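Fructose-2,6-bisphosphatase TIGAR B (Danio rerio, PDB 3E9E) probably hydrolyses fructose-2,6-bisphosphate to fructose 6-phosphate and phosphate, restraining glycolysis in favour of the pentose phosphate pathway. Local coordinates at residues 56-61 with 86-91; 19-24 with 97-102. The protein carries 1 engineered substitution. One frame throughout, in Å; residues are numbered along the deposited sequence.

Contact 1: 56-61 with 86-91. With PO4 (phosphate ion), chain C.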
ATOM      1  N   VAL A  56       4.517   4.421  -6.806  1.00 23.11           N
ATOM      2  CA  VAL A  56       3.131   4.885  -6.819  1.00 24.43           C
ATOM      3  C   VAL A  56       2.316   4.250  -7.946  1.00 24.85           C
ATOM      4  O   VAL A  56       2.802   4.120  -9.077  1.00 24.81           O
ATOM      5  CB  VAL A  56       3.043   6.433  -6.974  1.00 24.47           C
ATOM      6  CG1 VAL A  56       1.623   6.904  -6.745  1.00 24.03           C
ATOM      7  CG2 VAL A  56       3.954   7.136  -5.963  1.00 25.95           C
ATOM      8  N   SER A  57       1.080   3.857  -7.627  1.00 25.23           N
ATOM      9  CA  SER A  57       0.091   3.499  -8.637  1.00 25.28           C
ATOM     10  C   SER A  57      -0.005   4.627  -9.664  1.00 26.16           C
ATOM     11  O   SER A  57       0.069   5.809  -9.307  1.00 25.99           O
ATOM     12  CB  SER A  57      -1.260   3.301  -7.971  1.00 24.83           C
ATOM     13  OG  SER A  57      -2.325   3.323  -8.914  1.00 24.71           O
ATOM     14  N   ASN A  58      -0.144   4.276 -10.940  1.00 26.79           N
ATOM     15  CA  ASN A  58      -0.285   5.313 -11.967  1.00 27.31           C
ATOM     16  C   ASN A  58      -1.747   5.774 -12.178  1.00 27.14           C
ATOM     17  O   ASN A  58      -2.036   6.515 -13.116  1.00 28.16           O
ATOM     18  CB  ASN A  58       0.388   4.893 -13.276  1.00 27.21           C
ATOM     19  CG  ASN A  58      -0.353   3.776 -13.974  1.00 28.23           C
ATOM     20  OD1 ASN A  58      -1.094   3.027 -13.358  1.00 29.92           O
ATOM     21  ND2 ASN A  58      -0.163   3.669 -15.273  1.00 30.62           N
ATOM     22  N   LEU A  59      -2.654   5.358 -11.303  1.00 25.78           N
ATOM     23  CA  LEU A  59      -3.975   5.985 -11.221  1.00 25.33           C
ATOM     24  C   LEU A  59      -3.841   7.380 -10.592  1.00 25.77           C
ATOM     25  O   LEU A  59      -3.081   7.579  -9.621  1.00 25.37           O
ATOM     26  CB  LEU A  59      -4.954   5.126 -10.407  1.00 24.62           C
ATOM     27  CG  LEU A  59      -5.423   3.817 -11.039  1.00 24.63           C
ATOM     28  CD1 LEU A  59      -6.033   2.860 -10.022  1.00 21.81           C
ATOM     29  CD2 LEU A  59      -6.429   4.088 -12.187  1.00 24.44           C
ATOM     30  N   GLN A  60      -4.597   8.335 -11.129  1.00 25.92           N
ATOM     31  CA  GLN A  60      -4.433   9.742 -10.755  1.00 26.34           C
ATOM     32  C   GLN A  60      -4.568  10.039  -9.254  1.00 25.81           C
ATOM     33  O   GLN A  60      -3.796  10.823  -8.718  1.00 25.66           O
ATOM     34  CB  GLN A  60      -5.375  10.662 -11.550  1.00 26.11           C
ATOM     35  CG  GLN A  60      -5.159  12.127 -11.193  1.00 29.21           C
ATOM     36  CD  GLN A  60      -6.021  13.088 -11.986  1.00 34.80           C
ATOM     37  OE1 GLN A  60      -7.162  12.780 -12.343  1.00 36.37           O
ATOM     38  NE2 GLN A  60      -5.480  14.271 -12.254  1.00 35.91           N
ATOM     39  N   ARG A  61      -5.559   9.449  -8.593  1.00 25.20           N
ATOM     40  CA  ARG A  61      -5.752   9.703  -7.172  1.00 24.90           C
ATOM     41  C   ARG A  61      -4.531   9.270  -6.331  1.00 24.53           C
ATOM     42  O   ARG A  61      -4.211   9.917  -5.326  1.00 24.60           O
ATOM     43  CB  ARG A  61      -7.035   9.052  -6.656  1.00 24.89           C
ATOM     44  CG  ARG A  61      -7.095   7.522  -6.770  1.00 25.46           C
ATOM     45  CD  ARG A  61      -8.538   7.075  -6.825  1.00 24.67           C
ATOM     46  NE  ARG A  61      -8.729   5.631  -6.739  1.00 25.39           N
ATOM     47  CZ  ARG A  61      -8.896   4.807  -7.779  1.00 27.46           C
ATOM     48  NH1 ARG A  61      -8.866   5.266  -9.040  1.00 23.87           N
ATOM     49  NH2 ARG A  61      -9.092   3.508  -7.552  1.00 24.58           N
ATOM     50  N   LEU A  86       1.957  -1.991 -11.534  1.00 23.91           N
ATOM     51  CA  LEU A  86       1.756  -3.121 -10.599  1.00 23.72           C
ATOM     52  C   LEU A  86       1.037  -2.725  -9.301  1.00 23.29           C
ATOM     53  O   LEU A  86       0.505  -3.585  -8.601  1.00 23.07           O
ATOM     54  CB  LEU A  86       3.078  -3.851 -10.297  1.00 23.74           C
ATOM     55  CG  LEU A  86       3.737  -4.589 -11.478  1.00 24.98           C
ATOM     56  CD1 LEU A  86       5.150  -5.057 -11.123  1.00 26.94           C
ATOM     57  CD2 LEU A  86       2.897  -5.774 -11.906  1.00 27.35           C
ATOM     58  N   LEU A  87       1.006  -1.425  -8.994  1.00 23.08           N
ATOM     59  CA  LEU A  87       0.369  -0.934  -7.769  1.00 22.67           C
ATOM     60  C   LEU A  87      -1.081  -0.475  -7.974  1.00 22.88           C
ATOM     61  O   LEU A  87      -1.759  -0.046  -7.018  1.00 22.41           O
ATOM     62  CB  LEU A  87       1.218   0.178  -7.135  1.00 22.33           C
ATOM     63  CG  LEU A  87       2.581  -0.225  -6.565  1.00 21.46           C
ATOM     64  CD1 LEU A  87       3.419   1.048  -6.184  1.00 18.94           C
ATOM     65  CD2 LEU A  87       2.495  -1.202  -5.374  1.00 19.15           C
ATOM     66  N   ARG A  88      -1.563  -0.572  -9.217  1.00 22.40           N
ATOM     67  CA  ARG A  88      -2.946  -0.198  -9.508  1.00 22.33           C
ATOM     68  C   ARG A  88      -3.926  -0.982  -8.656  1.00 21.94           C
ATOM     69  O   ARG A  88      -3.693  -2.146  -8.328  1.00 21.89           O
ATOM     70  CB  ARG A  88      -3.260  -0.397 -10.997  1.00 21.72           C
ATOM     71  CG  ARG A  88      -2.556   0.621 -11.897  1.00 23.80           C
ATOM     72  CD  ARG A  88      -2.587   0.179 -13.378  1.00 24.82           C
ATOM     73  NE  ARG A  88      -3.905   0.415 -13.974  1.00 29.28           N
ATOM     74  CZ  ARG A  88      -4.311   1.600 -14.431  1.00 30.42           C
ATOM     75  NH1 ARG A  88      -3.521   2.667 -14.328  1.00 29.98           N
ATOM     76  NH2 ARG A  88      -5.516   1.728 -14.961  1.00 31.71           N
ATOM     77  N   GLU A  89      -5.032  -0.338  -8.309  1.00 22.76           N
ATOM     78  CA  GLU A  89      -6.135  -1.014  -7.626  1.00 23.36           C
ATOM     79  C   GLU A  89      -6.562  -2.278  -8.374  1.00 24.58           C
ATOM     80  O   GLU A  89      -6.377  -2.381  -9.588  1.00 23.79           O
ATOM     81  CB  GLU A  89      -7.344  -0.082  -7.482  1.00 23.00           C
ATOM     82  CG  GLU A  89      -8.507  -0.739  -6.727  1.00 23.70           C
ATOM     83  CD  GLU A  89      -8.117  -1.164  -5.309  1.00 24.25           C
ATOM     84  OE1 GLU A  89      -7.162  -1.962  -5.136  1.00 24.77           O
ATOM     85  OE2 GLU A  89      -8.770  -0.678  -4.371  1.00 24.71           O
ATOM     86  N   ARG A  90      -7.092  -3.243  -7.629  1.00 25.24           N
ATOM     87  CA  ARG A  90      -7.755  -4.403  -8.205  1.00 26.38           C
ATOM     88  C   ARG A  90      -8.779  -3.953  -9.252  1.00 26.75           C
ATOM     89  O   ARG A  90      -9.537  -3.007  -9.022  1.00 27.23           O
ATOM     90  CB  ARG A  90      -8.444  -5.217  -7.107  1.00 25.92           C
ATOM     91  CG  ARG A  90      -9.226  -6.415  -7.647  1.00 27.71           C
ATOM     92  CD  ARG A  90      -9.671  -7.340  -6.534  1.00 27.36           C
ATOM     93  NE  ARG A  90     -10.206  -8.584  -7.083  1.00 27.31           N
ATOM     94  CZ  ARG A  90     -10.880  -9.498  -6.382  1.00 30.13           C
ATOM     95  NH1 ARG A  90     -11.116  -9.313  -5.078  1.00 27.08           N
ATOM     96  NH2 ARG A  90     -11.331 -10.599  -6.988  1.00 29.99           N
ATOM     97  N   GLY A  91      -8.780  -4.602 -10.411  1.00 26.60           N
ATOM     98  CA  GLY A  91      -9.799  -4.321 -11.413  1.00 26.53           C
ATOM     99  C   GLY A  91     -11.077  -5.051 -11.059  1.00 26.52           C
ATOM    100  O   GLY A  91     -11.040  -6.234 -10.758  1.00 27.43           O
TER
HETATM  101  P   PO4 C 266      -9.129   3.334  -3.689  1.00 40.92           P
HETATM  102  O1  PO4 C 266      -8.982   2.402  -4.878  1.00 43.20           O
HETATM  103  O2  PO4 C 266      -8.284   2.768  -2.547  1.00 41.36           O
HETATM  104  O3  PO4 C 266      -8.654   4.713  -4.047  1.00 39.85           O
HETATM  105  O4  PO4 C 266     -10.602   3.365  -3.337  1.00 43.99           O
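In the catalytic centre of this histidine phosphatase, in the turn between strand 53-56 and helix 60-71, Ser57 and Leu59 meet Leu87, Arg88 and Glu89. Arg61, close to Ala11, the engineered replacement of the phosphohistidine residue, grips a phosphate, probably from the crystallisation liquor, with two N-H groups in a fork, NE to O3 at 2.8 Å and NH2 to O1 at 2.9 Å. Glu89, the probable proton donor/acceptor, brings OE2 to 3.1 Å from the same O1. Gly184 N and Arg10 NE also hold the ion. Ser57 lays CB 3.5 Å from Leu87 O, and its OG bonds to His183 and takes the N-H of Leu59, an ST turn. The Arg88 chain bends at chi3 (77°), bringing NH1 to Asn58 OD1 at 2.6 Å. That oxygen lies in the guanidinium plane, but the donor stands 43° out of the carbonyl plane. Leu59 lies over one face near its rim, CD2 3.8 Å from NH2, the side chains crossing at about a right angle. A leucine in place of Arg88 would probably leave Asn58 OD1 without this donor and Leu59 without the guanidinium it rests on. Arg61 and Glu89, brought together by the two segments, belong to the phosphate-binding active site of the phosphoglycerate mutase family.

Contact 2: 19-24 with 97-102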
ATOM      1  N   ASP A  19     -20.081   8.429  -2.444  1.00 42.70           N
ATOM      2  CA  ASP A  19     -21.226   7.687  -2.951  1.00 42.19           C
ATOM      3  C   ASP A  19     -21.039   6.180  -2.827  1.00 41.61           C
ATOM      4  O   ASP A  19     -21.917   5.419  -3.222  1.00 41.94           O
ATOM      5  CB  ASP A  19     -21.511   8.050  -4.411  1.00 42.93           C
ATOM      6  CG  ASP A  19     -21.500   9.558  -4.664  1.00 44.48           C
ATOM      7  OD1 ASP A  19     -21.321  10.344  -3.706  1.00 47.00           O
ATOM      8  OD2 ASP A  19     -21.650   9.954  -5.837  1.00 45.69           O
ATOM      9  N   LYS A  20     -19.906   5.745  -2.277  1.00 40.54           N
ATOM     10  CA  LYS A  20     -19.631   4.315  -2.064  1.00 39.34           C
ATOM     11  C   LYS A  20     -19.698   3.508  -3.364  1.00 38.22           C
ATOM     12  O   LYS A  20     -20.271   2.414  -3.407  1.00 38.14           O
ATOM     13  CB  LYS A  20     -20.582   3.718  -1.020  1.00 39.89           C
ATOM     14  CG  LYS A  20     -20.637   4.480   0.307  1.00 40.56           C
ATOM     15  CD  LYS A  20     -21.743   3.930   1.184  1.00 42.85           C
ATOM     16  CE  LYS A  20     -21.676   4.498   2.596  1.00 44.14           C
ATOM     17  NZ  LYS A  20     -23.037   4.464   3.212  1.00 45.71           N
ATOM     18  N   LEU A  21     -19.112   4.063  -4.421  1.00 36.47           N
ATOM     19  CA  LEU A  21     -19.047   3.397  -5.719  1.00 34.86           C
ATOM     20  C   LEU A  21     -17.731   2.647  -5.857  1.00 34.35           C
ATOM     21  O   LEU A  21     -16.702   3.117  -5.390  1.00 34.00           O
ATOM     22  CB  LEU A  21     -19.166   4.422  -6.848  1.00 34.47           C
ATOM     23  CG  LEU A  21     -20.409   5.320  -6.906  1.00 34.20           C
ATOM     24  CD1 LEU A  21     -20.351   6.233  -8.135  1.00 33.31           C
ATOM     25  CD2 LEU A  21     -21.731   4.518  -6.882  1.00 32.23           C
ATOM     26  N   LEU A  22     -17.765   1.484  -6.501  1.00 33.08           N
ATOM     27  CA  LEU A  22     -16.551   0.734  -6.796  1.00 32.14           C
ATOM     28  C   LEU A  22     -15.711   1.398  -7.895  1.00 31.39           C
ATOM     29  O   LEU A  22     -16.176   1.571  -9.034  1.00 30.64           O
ATOM     30  CB  LEU A  22     -16.931  -0.674  -7.216  1.00 32.97           C
ATOM     31  CG  LEU A  22     -15.960  -1.818  -6.974  1.00 34.06           C
ATOM     32  CD1 LEU A  22     -15.625  -1.934  -5.491  1.00 34.85           C
ATOM     33  CD2 LEU A  22     -16.626  -3.076  -7.480  1.00 36.25           C
ATOM     34  N   GLN A  23     -14.470   1.755  -7.566  1.00 29.74           N
ATOM     35  CA  GLN A  23     -13.626   2.516  -8.496  1.00 29.02           C
ATOM     36  C   GLN A  23     -12.724   1.666  -9.383  1.00 28.41           C
ATOM     37  O   GLN A  23     -12.751   1.781 -10.627  1.00 29.45           O
ATOM     38  CB  GLN A  23     -12.846   3.614  -7.760  1.00 28.56           C
ATOM     39  CG  GLN A  23     -13.787   4.732  -7.336  1.00 28.29           C
ATOM     40  CD  GLN A  23     -13.095   5.932  -6.745  1.00 27.70           C
ATOM     41  OE1 GLN A  23     -12.442   6.696  -7.442  1.00 28.37           O
ATOM     42  NE2 GLN A  23     -13.260   6.118  -5.448  1.00 28.63           N
ATOM     43  N   GLY A  24     -11.939   0.818  -8.735  1.00 27.61           N
ATOM     44  CA  GLY A  24     -11.026  -0.081  -9.389  1.00 26.78           C
ATOM     45  C   GLY A  24     -10.071   0.659 -10.294  1.00 27.12           C
ATOM     46  O   GLY A  24      -9.594   1.737  -9.957  1.00 27.74           O
ATOM     47  N   GLY A  97     -17.864   1.453 -11.077  1.00 33.70           N
ATOM     48  CA  GLY A  97     -18.826   2.530 -11.276  1.00 33.70           C
ATOM     49  C   GLY A  97     -20.148   2.265 -10.574  1.00 33.71           C
ATOM     50  O   GLY A  97     -20.902   3.195 -10.317  1.00 33.51           O
ATOM     51  N   ARG A  98     -20.422   0.998 -10.260  1.00 33.72           N
ATOM     52  CA  ARG A  98     -21.627   0.629  -9.516  1.00 34.47           C
ATOM     53  C   ARG A  98     -21.364   0.753  -8.016  1.00 35.31           C
ATOM     54  O   ARG A  98     -20.203   0.705  -7.591  1.00 34.93           O
ATOM     55  CB  ARG A  98     -22.046  -0.797  -9.859  1.00 34.40           C
ATOM     56  CG  ARG A  98     -22.352  -1.036 -11.345  1.00 35.14           C
ATOM     57  CD  ARG A  98     -23.605  -0.333 -11.799  1.00 37.15           C
ATOM     58  NE  ARG A  98     -24.760  -0.829 -11.063  1.00 39.94           N
ATOM     59  CZ  ARG A  98     -25.644  -0.063 -10.428  1.00 42.71           C
ATOM     60  NH1 ARG A  98     -25.544   1.266 -10.452  1.00 42.24           N
ATOM     61  NH2 ARG A  98     -26.654  -0.633  -9.775  1.00 44.34           N
ATOM     62  N   PRO A  99     -22.427   0.916  -7.203  1.00 36.11           N
ATOM     63  CA  PRO A  99     -22.194   0.900  -5.753  1.00 36.45           C
ATOM     64  C   PRO A  99     -21.580  -0.425  -5.303  1.00 37.20           C
ATOM     65  O   PRO A  99     -21.810  -1.468  -5.934  1.00 36.65           O
ATOM     66  CB  PRO A  99     -23.595   1.063  -5.165  1.00 36.35           C
ATOM     67  CG  PRO A  99     -24.375   1.779  -6.239  1.00 36.44           C
ATOM     68  CD  PRO A  99     -23.834   1.222  -7.533  1.00 36.24           C
ATOM     69  N   LYS A 100     -20.806  -0.382  -4.217  1.00 38.01           N
ATOM     70  CA  LYS A 100     -20.088  -1.566  -3.743  1.00 38.69           C
ATOM     71  C   LYS A 100     -21.025  -2.741  -3.499  1.00 38.45           C
ATOM     72  O   LYS A 100     -20.690  -3.882  -3.823  1.00 38.66           O
ATOM     73  CB  LYS A 100     -19.261  -1.250  -2.486  1.00 39.16           C
ATOM     74  CG  LYS A 100     -18.149  -0.227  -2.715  1.00 41.30           C
ATOM     75  CD  LYS A 100     -17.277  -0.065  -1.461  1.00 44.38           C
ATOM     76  CE  LYS A 100     -16.461   1.221  -1.499  1.00 46.48           C
ATOM     77  NZ  LYS A 100     -15.385   1.237  -2.541  1.00 49.41           N
ATOM     78  N   GLU A 101     -22.204  -2.460  -2.955  1.00 38.38           N
ATOM     79  CA  GLU A 101     -23.223  -3.492  -2.740  1.00 38.90           C
ATOM     80  C   GLU A 101     -23.629  -4.281  -3.992  1.00 38.44           C
ATOM     81  O   GLU A 101     -23.998  -5.456  -3.885  1.00 38.47           O
ATOM     82  CB  GLU A 101     -24.477  -2.892  -2.109  1.00 39.47           C
ATOM     83  CG  GLU A 101     -24.277  -2.455  -0.661  1.00 43.06           C
ATOM     84  CD  GLU A 101     -25.577  -2.370   0.125  1.00 47.59           C
ATOM     85  OE1 GLU A 101     -26.669  -2.272  -0.496  1.00 49.22           O
ATOM     86  OE2 GLU A 101     -25.500  -2.404   1.379  1.00 49.87           O
ATOM     87  N   HIS A 102     -23.586  -3.645  -5.165  1.00 37.29           N
ATOM     88  CA  HIS A 102     -23.942  -4.335  -6.410  1.00 36.52           C
ATOM     89  C   HIS A 102     -23.029  -5.529  -6.654  1.00 36.05           C
ATOM     90  O   HIS A 102     -23.470  -6.561  -7.147  1.00 35.91           O
ATOM     91  CB  HIS A 102     -23.897  -3.391  -7.616  1.00 36.47           C
ATOM     92  CG  HIS A 102     -24.067  -4.090  -8.929  1.00 37.17           C
ATOM     93  ND1 HIS A 102     -25.241  -4.718  -9.288  1.00 37.68           N
ATOM     94  CD2 HIS A 102     -23.205  -4.284  -9.957  1.00 37.44           C
ATOM     95  CE1 HIS A 102     -25.100  -5.254 -10.488  1.00 37.86           C
ATOM     96  NE2 HIS A 102     -23.876  -5.004 -10.916  1.00 37.36           N
TER
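Leu21 and Pro99 face each other as a single non-hydrogen-bonded antiparallel pair, their CA atoms 4.0 Å apart. The Leu21 side chain reaches over the proline with one branch: CD2 lies 3.9 Å from Pro99 CG, and both methyls also rest near Gly97 O. With CG anti to the carbonyl carbon (chi1 -58°), the isobutyl group is set beside its own backbone N, within reach of the pyrrolidine. At the CD edge of that ring the Arg98 guanidinium turns one face to Pro99 CD, offset toward its rim.

Leu22 and Lys100 meet at a slant, CD1 to CG at 4.1 Å, and Leu22 also packs on Phe92 and Ala95. The lysine chain runs with CG against Lys20 O, then bends at its last torsion (chi4 -68°). This turns NZ toward Leu21 O, although at 3.7 Å the approach is long. The nearest atoms of the Lys100 side chain and the bound phosphate are about 5 Å apart.

Backbone bonds fix the geometry. Lys100 N donates to Lys20 O at 3.0 Å, and Leu22 N to Arg98 O at 2.8 Å, the two bonds that flank the Leu21-Pro99 pair. A third runs from Gly97 N to Leu22 O at 2.7 Å, where a regular ladder would use the N of Arg98. Gly97 has a positive phi of 98°, at which a CB would press against the preceding carbonyl oxygen. Its phi, psi and bonding fit a G1 beta bulge, with Gly97 and Arg98 both set against Leu22. The result is a short antiparallel bridge with a glycine bulge, joining the loop after strand 3-10 to the start of helix 100-109 near the phosphate pocket.

In the fold
From the N terminus, strand 3-10 leads into the loop that holds residues 19-24, the first half of contact 2. The chain then passes helix 33-45 and strand 53-56, supplies residues 56-61, continues through helix 60-71 and strand 81-83, and returns with 86-91 to close contact 1. Only afterwards does 97-102 reach back to close contact 2, so contact 1 is nested within the larger loop. Their centres lie about 17 Å apart, yet the two touch: Arg61 NH2 probably bonds to Gly24 O, and Glu89 CG packs on Gly24 CA. Contact 1 lies at the C-terminal ends of parallel strands 53-56 and 81-83; contact 2 ties together loops beyond them, toward the surface.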